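2,4-dihydroxyhept-2-ene-1,7-dioic acid aldolase (Kordia algicida OT-1, PDB 6BDE) binds haem b as a protein of the H-NOX family and probably serves as a sensor of nitric oxide. Local coordinates at residues D64-L68 and M139-G143; L85-Y89 and H102-E106; E115-V120 and M131-R137. The protein carries 1 engineered substitution. The contacts are given in a common frame with arbitrary orientation. Numbering follows the deposited sequence.

Contact 1 of 3, residues D64-L68 and M139-G143; sequences DDLLL and MHHFG. With HEM (protoporphyrin IX containing Fe), chain B.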
loop_
_atom_site.group_PDB
_atom_site.type_symbol
_atom_site.label_atom_id
_atom_site.label_comp_id
_atom_site.label_asym_id
_atom_site.label_seq_id
_atom_site.Cartn_x
_atom_site.Cartn_y
_atom_site.Cartn_z
ATOM N N ASP A 64 -1.611 2.786 11.141
ATOM C CA ASP A 64 -0.495 3.275 10.335
ATOM C C ASP A 64 0.577 2.203 10.169
ATOM O O ASP A 64 0.969 1.860 9.048
ATOM C CB ASP A 64 0.107 4.524 10.984
ATOM C CG ASP A 64 -0.634 5.792 10.619
ATOM O OD1 ASP A 64 -1.615 5.713 9.854
ATOM O OD2 ASP A 64 -0.230 6.870 11.103
ATOM N N ASP A 65 1.054 1.656 11.290
ATOM C CA ASP A 65 2.147 0.690 11.244
ATOM C C ASP A 65 1.702 -0.628 10.623
ATOM O O ASP A 65 2.487 -1.291 9.934
ATOM C CB ASP A 65 2.696 0.462 12.651
ATOM C CG ASP A 65 3.586 1.594 13.119
ATOM O OD1 ASP A 65 3.688 2.611 12.402
ATOM O OD2 ASP A 65 4.178 1.468 14.209
ATOM N N LEU A 66 0.455 -1.034 10.867
ATOM C CA LEU A 66 -0.053 -2.257 10.254
ATOM C C LEU A 66 -0.109 -2.126 8.737
ATOM O O LEU A 66 0.286 -3.046 8.011
ATOM C CB LEU A 66 -1.433 -2.596 10.816
ATOM C CG LEU A 66 -1.500 -3.015 12.286
ATOM C CD1 LEU A 66 -2.940 -3.027 12.778
ATOM C CD2 LEU A 66 -0.852 -4.378 12.480
ATOM N N LEU A 67 -0.594 -0.984 8.240
ATOM C CA LEU A 67 -0.666 -0.774 6.799
ATOM C C LEU A 67 0.715 -0.583 6.187
ATOM O O LEU A 67 0.939 -0.977 5.037
ATOM C CB LEU A 67 -1.559 0.427 6.487
ATOM C CG LEU A 67 -3.067 0.184 6.590
ATOM C CD1 LEU A 67 -3.839 1.460 6.292
ATOM C CD2 LEU A 67 -3.494 -0.938 5.657
ATOM N N LEU A 68 1.648 0.020 6.928
ATOM C CA LEU A 68 3.018 0.139 6.437
ATOM C C LEU A 68 3.636 -1.238 6.236
ATOM O O LEU A 68 4.203 -1.529 5.177
ATOM C CB LEU A 68 3.854 0.977 7.409
ATOM C CG LEU A 68 5.202 1.521 6.919
ATOM C CD1 LEU A 68 5.562 2.789 7.676
ATOM C CD2 LEU A 68 6.321 0.492 7.046
ATOM N N MET A 139 -5.363 5.122 2.834
ATOM C CA MET A 139 -4.333 4.088 2.929
ATOM C C MET A 139 -2.958 4.629 2.560
ATOM O O MET A 139 -2.192 3.980 1.842
ATOM C CB MET A 139 -4.703 2.893 2.057
ATOM C CG MET A 139 -5.961 2.176 2.524
ATOM S SD MET A 139 -6.428 0.782 1.482
ATOM C CE MET A 139 -4.989 -0.271 1.655
ATOM N N HIS A 140 -2.625 5.822 3.061
ATOM C CA HIS A 140 -1.359 6.458 2.706
ATOM C C HIS A 140 -0.163 5.625 3.155
ATOM O O HIS A 140 0.862 5.576 2.464
ATOM C CB HIS A 140 -1.296 7.862 3.311
ATOM C CG HIS A 140 -1.894 7.959 4.681
ATOM N ND1 HIS A 140 -1.202 7.611 5.821
ATOM C CD2 HIS A 140 -3.116 8.370 5.094
ATOM C CE1 HIS A 140 -1.973 7.800 6.877
ATOM N NE2 HIS A 140 -3.139 8.261 6.464
ATOM N N HIS A 141 -0.267 4.969 4.312
ATOM C CA HIS A 141 0.845 4.161 4.796
ATOM C C HIS A 141 0.979 2.839 4.052
ATOM O O HIS A 141 2.075 2.268 4.022
ATOM C CB HIS A 141 0.707 3.916 6.300
ATOM C CG HIS A 141 1.395 4.947 7.135
ATOM N ND1 HIS A 141 1.125 6.294 7.026
ATOM C CD2 HIS A 141 2.359 4.833 8.080
ATOM C CE1 HIS A 141 1.885 6.965 7.873
ATOM N NE2 HIS A 141 2.643 6.101 8.524
ATOM N N PHE A 142 -0.108 2.339 3.458
ATOM C CA PHE A 142 0.018 1.226 2.524
ATOM C C PHE A 142 0.860 1.630 1.322
ATOM O O PHE A 142 1.744 0.880 0.891
ATOM C CB PHE A 142 -1.368 0.751 2.082
ATOM C CG PHE A 142 -1.339 -0.419 1.137
ATOM C CD1 PHE A 142 -1.075 -1.698 1.600
ATOM C CD2 PHE A 142 -1.584 -0.240 -0.215
ATOM C CE1 PHE A 142 -1.050 -2.775 0.730
ATOM C CE2 PHE A 142 -1.563 -1.312 -1.089
ATOM C CZ PHE A 142 -1.295 -2.582 -0.616
ATOM N N GLY A 143 0.610 2.823 0.777
ATOM C CA GLY A 143 1.446 3.327 -0.295
ATOM C C GLY A 143 2.856 3.650 0.155
ATOM O O GLY A 143 3.807 3.476 -0.611
HETATM C CHA HEM B . -4.564 -0.333 -4.370
HETATM C CHB HEM B . -1.917 -3.270 -8.091
HETATM C CHC HEM B . 2.470 0.030 -7.599
HETATM C CHD HEM B . -0.092 2.830 -3.685
HETATM C C1A HEM B . -3.821 -1.324 -5.540
HETATM C C2A HEM B . -4.606 -2.490 -5.694
HETATM C C3A HEM B . -3.951 -3.207 -6.612
HETATM C C4A HEM B . -2.823 -2.426 -6.932
HETATM C CMA HEM B . -4.342 -4.566 -7.188
HETATM C CAA HEM B . -5.922 -2.840 -5.000
HETATM C CBA HEM B . -7.067 -2.274 -5.845
HETATM C CGA HEM B . -8.427 -2.695 -5.295
HETATM O O1A HEM B . -9.468 -2.485 -5.973
HETATM O O2A HEM B . -8.512 -3.252 -4.169
HETATM C C1B HEM B . -0.467 -2.473 -8.099
HETATM C C2B HEM B . 0.737 -3.127 -8.805
HETATM C C3B HEM B . 1.829 -2.225 -8.639
HETATM C C4B HEM B . 1.258 -1.076 -7.859
HETATM C CMB HEM B . 0.746 -4.466 -9.541
HETATM C CAB HEM B . 3.259 -2.364 -9.149
HETATM C CBB HEM B . 3.501 -2.530 -10.433
HETATM C C1C HEM B . 1.816 0.981 -6.334
HETATM C C2C HEM B . 2.830 1.740 -5.709
HETATM C C3C HEM B . 2.192 2.427 -4.746
HETATM C C4C HEM B . 0.843 2.039 -4.863
HETATM C CMC HEM B . 4.317 1.775 -6.052
HETATM C CAC HEM B . 2.790 3.419 -3.754
HETATM C CBC HEM B . 2.629 4.710 -3.948
HETATM C C1D HEM B . -1.522 1.959 -3.723
HETATM C C2D HEM B . -2.344 2.305 -2.504
HETATM C C3D HEM B . -3.519 1.515 -2.624
HETATM C C4D HEM B . -3.362 0.704 -3.929
HETATM C CMD HEM B . -2.007 3.296 -1.393
HETATM C CAD HEM B . -4.699 1.485 -1.653
HETATM C CBD HEM B . -5.978 1.972 -2.325
HETATM C CGD HEM B . -6.184 3.446 -1.995
HETATM O O1D HEM B . -5.244 4.104 -1.476
HETATM O O2D HEM B . -7.287 3.995 -2.248
HETATM N NA HEM B . -2.614 -1.222 -6.240
HETATM N NB HEM B . -0.150 -1.142 -7.388
HETATM N NC HEM B . 0.519 1.060 -5.815
HETATM N ND HEM B . -2.015 0.908 -4.655
HETATM FE FE HEM B . -1.234 0.248 -6.399
#

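Contact 2 of 3, residues L85-Y89 and H102-E106; sequences LLATY and HIHVE. With HEM (protoporphyrin IX containing Fe), chain B.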
loop_
_atom_site.group_PDB
_atom_site.type_symbol
_atom_site.label_atom_id
_atom_site.label_comp_id
_atom_site.label_asym_id
_atom_site.label_seq_id
_atom_site.Cartn_x
_atom_site.Cartn_y
_atom_site.Cartn_z
ATOM N N LEU A 85 6.210 -5.825 -15.625
ATOM C CA LEU A 85 5.811 -4.443 -15.385
ATOM C C LEU A 85 6.817 -3.732 -14.487
ATOM O O LEU A 85 7.086 -2.539 -14.668
ATOM C CB LEU A 85 4.409 -4.405 -14.774
ATOM C CG LEU A 85 3.779 -3.043 -14.475
ATOM C CD1 LEU A 85 3.452 -2.308 -15.763
ATOM C CD2 LEU A 85 2.525 -3.215 -13.633
ATOM N N LEU A 86 7.392 -4.454 -13.522
ATOM C CA LEU A 86 8.402 -3.862 -12.653
ATOM C C LEU A 86 9.715 -3.650 -13.396
ATOM O O LEU A 86 10.400 -2.642 -13.184
ATOM C CB LEU A 86 8.611 -4.747 -11.424
ATOM C CG LEU A 86 9.616 -4.284 -10.369
ATOM C CD1 LEU A 86 9.248 -2.911 -9.837
ATOM C CD2 LEU A 86 9.695 -5.296 -9.237
ATOM N N ALA A 87 10.082 -4.587 -14.275
ATOM C CA ALA A 87 11.309 -4.467 -15.053
ATOM C C ALA A 87 11.258 -3.332 -16.067
ATOM O O ALA A 87 12.294 -3.003 -16.652
ATOM C CB ALA A 87 11.608 -5.784 -15.770
ATOM N N THR A 88 10.083 -2.740 -16.294
ATOM C CA THR A 88 9.990 -1.585 -17.179
ATOM C C THR A 88 10.821 -0.417 -16.659
ATOM O O THR A 88 11.395 0.341 -17.449
ATOM C CB THR A 88 8.519 -1.180 -17.342
ATOM O OG1 THR A 88 7.892 -2.032 -18.310
ATOM C CG2 THR A 88 8.379 0.273 -17.786
ATOM N N TYR A 89 10.931 -0.283 -15.342
ATOM C CA TYR A 89 11.576 0.865 -14.723
ATOM C C TYR A 89 12.981 0.518 -14.247
ATOM O O TYR A 89 13.265 -0.614 -13.849
ATOM C CB TYR A 89 10.738 1.379 -13.553
ATOM C CG TYR A 89 9.347 1.784 -13.976
ATOM C CD1 TYR A 89 9.107 3.036 -14.522
ATOM C CD2 TYR A 89 8.281 0.903 -13.854
ATOM C CE1 TYR A 89 7.841 3.407 -14.921
ATOM C CE2 TYR A 89 7.010 1.266 -14.252
ATOM C CZ TYR A 89 6.796 2.519 -14.784
ATOM O OH TYR A 89 5.531 2.882 -15.181
ATOM N N HIS A 102 0.604 5.136 -15.676
ATOM C CA HIS A 102 0.995 3.867 -16.280
ATOM C C HIS A 102 0.642 2.672 -15.403
ATOM O O HIS A 102 -0.132 1.805 -15.818
ATOM C CB HIS A 102 2.493 3.839 -16.587
ATOM C CG HIS A 102 2.958 2.536 -17.162
ATOM N ND1 HIS A 102 4.098 1.894 -16.728
ATOM C CD2 HIS A 102 2.429 1.751 -18.130
ATOM C CE1 HIS A 102 4.253 0.771 -17.407
ATOM N NE2 HIS A 102 3.254 0.661 -18.264
ATOM N N ILE A 103 1.214 2.615 -14.196
ATOM C CA ILE A 103 1.089 1.419 -13.364
ATOM C C ILE A 103 -0.375 1.131 -13.058
ATOM O O ILE A 103 -0.894 0.052 -13.370
ATOM C CB ILE A 103 1.915 1.568 -12.075
ATOM C CG1 ILE A 103 3.411 1.511 -12.392
ATOM C CG2 ILE A 103 1.540 0.482 -11.079
ATOM C CD1 ILE A 103 4.295 1.920 -11.237
ATOM N N HIS A 104 -1.067 2.094 -12.449
ATOM C CA HIS A 104 -2.463 1.880 -12.096
ATOM C C HIS A 104 -3.391 1.923 -13.304
ATOM O O HIS A 104 -4.551 1.512 -13.186
ATOM C CB HIS A 104 -2.900 2.900 -11.042
ATOM C CG HIS A 104 -2.507 2.522 -9.647
ATOM N ND1 HIS A 104 -2.609 3.387 -8.580
ATOM C CD2 HIS A 104 -2.009 1.365 -9.147
ATOM C CE1 HIS A 104 -2.190 2.780 -7.481
ATOM N NE2 HIS A 104 -1.823 1.552 -7.799
ATOM N N VAL A 105 -2.912 2.396 -14.458
ATOM C CA VAL A 105 -3.662 2.207 -15.695
ATOM C C VAL A 105 -3.667 0.735 -16.084
ATOM O O VAL A 105 -4.695 0.191 -16.505
ATOM C CB VAL A 105 -3.080 3.090 -16.815
ATOM C CG1 VAL A 105 -3.703 2.728 -18.157
ATOM C CG2 VAL A 105 -3.302 4.563 -16.503
ATOM N N GLU A 106 -2.522 0.064 -15.938
ATOM C CA GLU A 106 -2.454 -1.365 -16.220
ATOM C C GLU A 106 -3.275 -2.164 -15.217
ATOM O O GLU A 106 -3.869 -3.190 -15.569
ATOM C CB GLU A 106 -0.998 -1.831 -16.210
ATOM C CG GLU A 106 -0.162 -1.280 -17.350
ATOM C CD GLU A 106 -0.764 -1.584 -18.706
ATOM O OE1 GLU A 106 -1.014 -2.774 -18.992
ATOM O OE2 GLU A 106 -0.989 -0.634 -19.485
HETATM C CHA HEM B . -4.564 -0.333 -4.370
HETATM C CHB HEM B . -1.917 -3.270 -8.091
HETATM C CHC HEM B . 2.470 0.030 -7.599
HETATM C CHD HEM B . -0.092 2.830 -3.685
HETATM C C1A HEM B . -3.821 -1.324 -5.540
HETATM C C2A HEM B . -4.606 -2.490 -5.694
HETATM C C3A HEM B . -3.951 -3.207 -6.612
HETATM C C4A HEM B . -2.823 -2.426 -6.932
HETATM C CMA HEM B . -4.342 -4.566 -7.188
HETATM C CAA HEM B . -5.922 -2.840 -5.000
HETATM C CBA HEM B . -7.067 -2.274 -5.845
HETATM C CGA HEM B . -8.427 -2.695 -5.295
HETATM O O1A HEM B . -9.468 -2.485 -5.973
HETATM O O2A HEM B . -8.512 -3.252 -4.169
HETATM C C1B HEM B . -0.467 -2.473 -8.099
HETATM C C2B HEM B . 0.737 -3.127 -8.805
HETATM C C3B HEM B . 1.829 -2.225 -8.639
HETATM C C4B HEM B . 1.258 -1.076 -7.859
HETATM C CMB HEM B . 0.746 -4.466 -9.541
HETATM C CAB HEM B . 3.259 -2.364 -9.149
HETATM C CBB HEM B . 3.501 -2.530 -10.433
HETATM C C1C HEM B . 1.816 0.981 -6.334
HETATM C C2C HEM B . 2.830 1.740 -5.709
HETATM C C3C HEM B . 2.192 2.427 -4.746
HETATM C C4C HEM B . 0.843 2.039 -4.863
HETATM C CMC HEM B . 4.317 1.775 -6.052
HETATM C CAC HEM B . 2.790 3.419 -3.754
HETATM C CBC HEM B . 2.629 4.710 -3.948
HETATM C C1D HEM B . -1.522 1.959 -3.723
HETATM C C2D HEM B . -2.344 2.305 -2.504
HETATM C C3D HEM B . -3.519 1.515 -2.624
HETATM C C4D HEM B . -3.362 0.704 -3.929
HETATM C CMD HEM B . -2.007 3.296 -1.393
HETATM C CAD HEM B . -4.699 1.485 -1.653
HETATM C CBD HEM B . -5.978 1.972 -2.325
HETATM C CGD HEM B . -6.184 3.446 -1.995
HETATM O O1D HEM B . -5.244 4.104 -1.476
HETATM O O2D HEM B . -7.287 3.995 -2.248
HETATM N NA HEM B . -2.614 -1.222 -6.240
HETATM N NB HEM B . -0.150 -1.142 -7.388
HETATM N NC HEM B . 0.519 1.060 -5.815
HETATM N ND HEM B . -2.015 0.908 -4.655
HETATM FE FE HEM B . -1.234 0.248 -6.399
#

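Contact 3 of 3, residues E115-V120 and M131-R137; sequences ELPTFV and MIYKSSR. With HEM (protoporphyrin IX containing Fe), chain B.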
loop_
_atom_site.group_PDB
_atom_site.type_symbol
_atom_site.label_atom_id
_atom_site.label_comp_id
_atom_site.label_asym_id
_atom_site.label_seq_id
_atom_site.Cartn_x
_atom_site.Cartn_y
_atom_site.Cartn_z
ATOM N N GLU A 115 -10.593 -0.248 -7.374
ATOM C CA GLU A 115 -10.827 1.047 -6.741
ATOM C C GLU A 115 -9.469 1.549 -6.263
ATOM O O GLU A 115 -8.944 1.082 -5.246
ATOM C CB GLU A 115 -11.841 0.929 -5.608
ATOM C CG GLU A 115 -13.225 0.520 -6.097
ATOM C CD GLU A 115 -14.218 0.316 -4.971
ATOM O OE1 GLU A 115 -14.096 1.002 -3.936
ATOM O OE2 GLU A 115 -15.123 -0.532 -5.125
ATOM N N LEU A 116 -8.901 2.492 -7.009
ATOM C CA LEU A 116 -7.521 2.910 -6.850
ATOM C C LEU A 116 -7.440 4.363 -6.399
ATOM O O LEU A 116 -8.362 5.146 -6.643
ATOM C CB LEU A 116 -6.761 2.738 -8.172
ATOM C CG LEU A 116 -6.766 1.318 -8.738
ATOM C CD1 LEU A 116 -6.428 1.326 -10.220
ATOM C CD2 LEU A 116 -5.796 0.437 -7.967
ATOM N N PRO A 117 -6.357 4.752 -5.735
ATOM C CA PRO A 117 -6.173 6.153 -5.355
ATOM C C PRO A 117 -5.687 6.963 -6.553
ATOM O O PRO A 117 -5.462 6.439 -7.641
ATOM C CB PRO A 117 -5.110 6.074 -4.260
ATOM C CG PRO A 117 -4.276 4.908 -4.665
ATOM C CD PRO A 117 -5.224 3.914 -5.298
ATOM N N THR A 118 -5.529 8.263 -6.332
ATOM C CA THR A 118 -4.948 9.158 -7.321
ATOM C C THR A 118 -3.635 9.718 -6.793
ATOM O O THR A 118 -3.526 10.067 -5.613
ATOM C CB THR A 118 -5.901 10.306 -7.673
ATOM O OG1 THR A 118 -6.460 10.857 -6.476
ATOM C CG2 THR A 118 -7.025 9.805 -8.562
ATOM N N PHE A 119 -2.635 9.776 -7.666
ATOM C CA PHE A 119 -1.357 10.408 -7.371
ATOM C C PHE A 119 -1.118 11.504 -8.396
ATOM O O PHE A 119 -1.169 11.250 -9.604
ATOM C CB PHE A 119 -0.207 9.396 -7.401
ATOM C CG PHE A 119 -0.125 8.527 -6.176
ATOM C CD1 PHE A 119 0.528 8.971 -5.035
ATOM C CD2 PHE A 119 -0.687 7.261 -6.170
ATOM C CE1 PHE A 119 0.610 8.170 -3.910
ATOM C CE2 PHE A 119 -0.608 6.455 -5.048
ATOM C CZ PHE A 119 0.041 6.911 -3.916
ATOM N N VAL A 120 -0.867 12.720 -7.920
ATOM C CA VAL A 120 -0.631 13.872 -8.783
ATOM C C VAL A 120 0.753 14.420 -8.471
ATOM O O VAL A 120 1.019 14.840 -7.337
ATOM C CB VAL A 120 -1.704 14.954 -8.599
ATOM C CG1 VAL A 120 -1.449 16.120 -9.542
ATOM C CG2 VAL A 120 -3.086 14.369 -8.825
ATOM N N MET A 131 4.319 14.370 -4.471
ATOM C CA MET A 131 3.054 13.920 -5.029
ATOM C C MET A 131 1.934 14.115 -4.020
ATOM O O MET A 131 2.151 14.064 -2.806
ATOM C CB MET A 131 3.112 12.443 -5.444
ATOM C CG MET A 131 4.017 12.155 -6.625
ATOM S SD MET A 131 3.798 10.476 -7.240
ATOM C CE MET A 131 4.222 9.524 -5.785
ATOM N N ILE A 132 0.730 14.334 -4.537
ATOM C CA ILE A 132 -0.473 14.443 -3.722
ATOM C C ILE A 132 -1.241 13.134 -3.835
ATOM O O ILE A 132 -1.625 12.722 -4.937
ATOM C CB ILE A 132 -1.346 15.632 -4.152
ATOM C CG1 ILE A 132 -0.541 16.931 -4.116
ATOM C CG2 ILE A 132 -2.564 15.744 -3.247
ATOM C CD1 ILE A 132 -0.019 17.285 -2.740
ATOM N N TYR A 133 -1.455 12.480 -2.700
ATOM C CA TYR A 133 -2.224 11.247 -2.626
ATOM C C TYR A 133 -3.645 11.584 -2.201
ATOM O O TYR A 133 -3.848 12.310 -1.225
ATOM C CB TYR A 133 -1.579 10.272 -1.636
ATOM C CG TYR A 133 -2.472 9.139 -1.170
ATOM C CD1 TYR A 133 -2.546 7.951 -1.884
ATOM C CD2 TYR A 133 -3.216 9.248 -0.001
ATOM C CE1 TYR A 133 -3.349 6.910 -1.458
ATOM C CE2 TYR A 133 -4.026 8.213 0.430
ATOM C CZ TYR A 133 -4.087 7.046 -0.302
ATOM O OH TYR A 133 -4.887 6.008 0.121
ATOM N N LYS A 134 -4.625 11.067 -2.940
ATOM C CA LYS A 134 -6.032 11.294 -2.632
ATOM C C LYS A 134 -6.773 9.970 -2.711
ATOM O O LYS A 134 -6.720 9.287 -3.739
ATOM C CB LYS A 134 -6.652 12.320 -3.586
ATOM C CG LYS A 134 -6.324 13.760 -3.232
ATOM C CD LYS A 134 -7.198 14.744 -3.994
ATOM C CE LYS A 134 -6.792 16.177 -3.688
ATOM N NZ LYS A 134 -7.693 17.173 -4.327
ATOM N N SER A 135 -7.460 9.615 -1.625
ATOM C CA SER A 135 -8.277 8.408 -1.575
ATOM C C SER A 135 -9.172 8.430 -0.345
ATOM O O SER A 135 -8.703 8.709 0.763
ATOM C CB SER A 135 -7.401 7.155 -1.561
ATOM O OG SER A 135 -8.179 6.002 -1.287
ATOM N N SER A 136 -10.460 8.131 -0.527
ATOM C CA SER A 136 -11.377 8.083 0.608
ATOM C C SER A 136 -11.000 6.999 1.609
ATOM O O SER A 136 -11.463 7.039 2.754
ATOM C CB SER A 136 -12.807 7.858 0.116
ATOM O OG SER A 136 -12.927 6.601 -0.528
ATOM N N ARG A 137 -10.171 6.038 1.206
ATOM C CA ARG A 137 -9.789 4.925 2.063
ATOM C C ARG A 137 -8.609 5.245 2.971
ATOM O O ARG A 137 -8.332 4.467 3.893
ATOM C CB ARG A 137 -9.473 3.696 1.201
ATOM C CG ARG A 137 -10.683 3.189 0.422
ATOM C CD ARG A 137 -10.298 2.158 -0.622
ATOM N NE ARG A 137 -9.717 2.770 -1.814
ATOM C CZ ARG A 137 -10.430 3.305 -2.802
ATOM N NH1 ARG A 137 -11.754 3.309 -2.742
ATOM N NH2 ARG A 137 -9.816 3.838 -3.849
HETATM C CHA HEM B . -4.564 -0.333 -4.370
HETATM C CHB HEM B . -1.917 -3.270 -8.091
HETATM C CHC HEM B . 2.470 0.030 -7.599
HETATM C CHD HEM B . -0.092 2.830 -3.685
HETATM C C1A HEM B . -3.821 -1.324 -5.540
HETATM C C2A HEM B . -4.606 -2.490 -5.694
HETATM C C3A HEM B . -3.951 -3.207 -6.612
HETATM C C4A HEM B . -2.823 -2.426 -6.932
HETATM C CMA HEM B . -4.342 -4.566 -7.188
HETATM C CAA HEM B . -5.922 -2.840 -5.000
HETATM C CBA HEM B . -7.067 -2.274 -5.845
HETATM C CGA HEM B . -8.427 -2.695 -5.295
HETATM O O1A HEM B . -9.468 -2.485 -5.973
HETATM O O2A HEM B . -8.512 -3.252 -4.169
HETATM C C1B HEM B . -0.467 -2.473 -8.099
HETATM C C2B HEM B . 0.737 -3.127 -8.805
HETATM C C3B HEM B . 1.829 -2.225 -8.639
HETATM C C4B HEM B . 1.258 -1.076 -7.859
HETATM C CMB HEM B . 0.746 -4.466 -9.541
HETATM C CAB HEM B . 3.259 -2.364 -9.149
HETATM C CBB HEM B . 3.501 -2.530 -10.433
HETATM C C1C HEM B . 1.816 0.981 -6.334
HETATM C C2C HEM B . 2.830 1.740 -5.709
HETATM C C3C HEM B . 2.192 2.427 -4.746
HETATM C C4C HEM B . 0.843 2.039 -4.863
HETATM C CMC HEM B . 4.317 1.775 -6.052
HETATM C CAC HEM B . 2.790 3.419 -3.754
HETATM C CBC HEM B . 2.629 4.710 -3.948
HETATM C C1D HEM B . -1.522 1.959 -3.723
HETATM C C2D HEM B . -2.344 2.305 -2.504
HETATM C C3D HEM B . -3.519 1.515 -2.624
HETATM C C4D HEM B . -3.362 0.704 -3.929
HETATM C CMD HEM B . -2.007 3.296 -1.393
HETATM C CAD HEM B . -4.699 1.485 -1.653
HETATM C CBD HEM B . -5.978 1.972 -2.325
HETATM C CGD HEM B . -6.184 3.446 -1.995
HETATM O O1D HEM B . -5.244 4.104 -1.476
HETATM O O2D HEM B . -7.287 3.995 -2.248
HETATM N NA HEM B . -2.614 -1.222 -6.240
HETATM N NB HEM B . -0.150 -1.142 -7.388
HETATM N NC HEM B . 0.519 1.060 -5.815
HETATM N ND HEM B . -2.015 0.908 -4.655
HETATM FE FE HEM B . -1.234 0.248 -6.399
HETATM O O HOH W 1 -13.924 2.599 -1.000
HETATM O O HOH W 2 -11.385 5.368 -5.850
HETATM O O HOH W 3 -4.300 12.838 -5.957
#

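Contact 1 of 3, residues D64-L68 and M139-G143
His141 lays one face of its imidazole over the side chain of Asp64: Asp64 CB sits 3.9 Å from the ring centroid, 22° off the ring normal, a CH-pi contact. The backbone of Asp64 comes close too, with its O 3.4 Å from CD2 of His141. At ND1 the same ring meets its neighbour in the chain: His141 ND1 and His140 ND1 are hydrogen-bonded at 2.9 Å, and either could be the donor. A flat, polar ring suits this partly exposed place, since it can cover a helix and still keep a polar partner.

Further along, the two helices approach very closely. Leu67 and Phe142 have CA atoms 4.8 Å apart, and no hydrogen bond crosses; instead two CA-H...O contacts do, Phe142 CA to Leu67 O at 3.5 Å and Leu68 CA to His141 O at 3.4 Å. Here helix 63-81 meets the first turn of helix 140-153, a helix-helix junction of the H-NOX fold beside its haem pocket. Leu67 fills the space beyond, its CB 4.4 Å from Phe142 CB and its CD2 4.3 Å from Met139 CE, while helix 45-59 covers it through Leu52.

Met139 occupies the N-cap position; its O accepts from Gly143 N at 3.2 Å and lies 3.3 Å from the haem methyl CMD. Phe142 presents its ring edge to the porphyrin, CD2 being 3.5 Å from HEM C2D. At Gly143 a side chain would not fit comfortably, because an ideal CB would stand 3.1 Å from HEM CMD.

Contact 2 of 3, residues L85-Y89 and H102-E106
This is a surface contact in which the short helix 83-87 and the residues after it rest against helix 99-110, the helix that carries the axial haem ligand. The backbones stay well apart, the nearest CA atoms being those of Leu85 and Ile103 at 7.8 Å, so side chains span the gap. Leu85 has the largest covered area of the ten residues: its CD1 lies 3.6 Å from His102 CE1 and 4.1 Å from Glu106 CG, while its CD2 reaches the haem vinyl carbon CBB at 3.4 Å. A branched aliphatic chain suits this place, where it meets helix 99-110 and the porphyrin rim together.

Ile103 faces both ways as well, with CG1 4.1 Å from Tyr89 CE2 and CG2 3.6 Å from HEM C4B; Met95 of helix 92-96 also packs on it. One residue on, His104 turns away from segment 85-89 and binds the iron, NE2 to FE 2.0 Å, the proximal ligation of H-NOX proteins. The contact thus involves residues on the same helix as the axial histidine, while His104 itself has no contact with 85-89.

Its polar element joins Tyr89 to His102. Their rings meet rim to rim, centroids 5.7 Å apart and planes at 56°, with the phenol oxygen near the imidazole plane. Tyr89 OH and His102 ND1 are hydrogen-bonded at only 2.3 Å, well below the usual length. Either atom could be the donor. So short a distance is compatible with a strong hydrogen bond but may partly reflect positional error, so strength should not be read from it.

Contact 3 of 3, residues E115-V120 and M131-R137
Phe119 and Tyr133 form the apolar centre, their rings oblique, with Phe119 CZ 3.5 Å from Tyr133 CD1. They are a non-hydrogen-bonded pair of the antiparallel sheet of the H-NOX domain, and their face looks toward haem and helix 140-153. Met131 adds a Met-aromatic contact, SD 5.2 Å from the Phe119 centroid, and Pro117 CB packs 3.4 Å from Tyr133 CE1. Outward, Thr118 with Lys134 and Val120 with Ile132 are hydrogen-bonded pairs, Thr118 N to Lys134 O at 3.0 Å and Ile132 N to Val120 O at 2.9 Å.

At the polar edge, Tyr133, Ser135 and Arg137 make up the H-NOX YxSxR motif, hydroxyls and guanidinium suiting one haem propionate. The other takes Glu115 N, 2.9 Å from HEM O1A; the Glu115 carboxylate is salt-bridged to Arg44 and, at a long 3.5 Å from OE1, to Arg137 NH1. Tyr133 OH donates to HEM O1D at 2.5 Å, Arg137 NE to HEM O2D at 2.8 Å, and Ser135 OG to the same O2D at a very short 2.4 Å.

All three contacts touch the haem from different parts of one domain. Along the chain, contact 1 opens first and closes last, pairing helix 63-81 with helix 140-153; contacts 2 and 3 lie within that span, one after the other. Contacts 1 and 2 are farthest apart, centres about 21 Å, and do not meet. Contact 3 lies about 13 Å from contact 1 and about 17 Å from contact 2, centre to centre. Met139 N is probably hydrogen-bonded to Tyr133 OH, while Leu116 and Pro117 pack on His104. Contact 3 thus touches both ligand-bearing helix 99-110, through the loop before strand 118-121, and the start of helix 140-153, around one cofactor, consistent with a haem-based sensor.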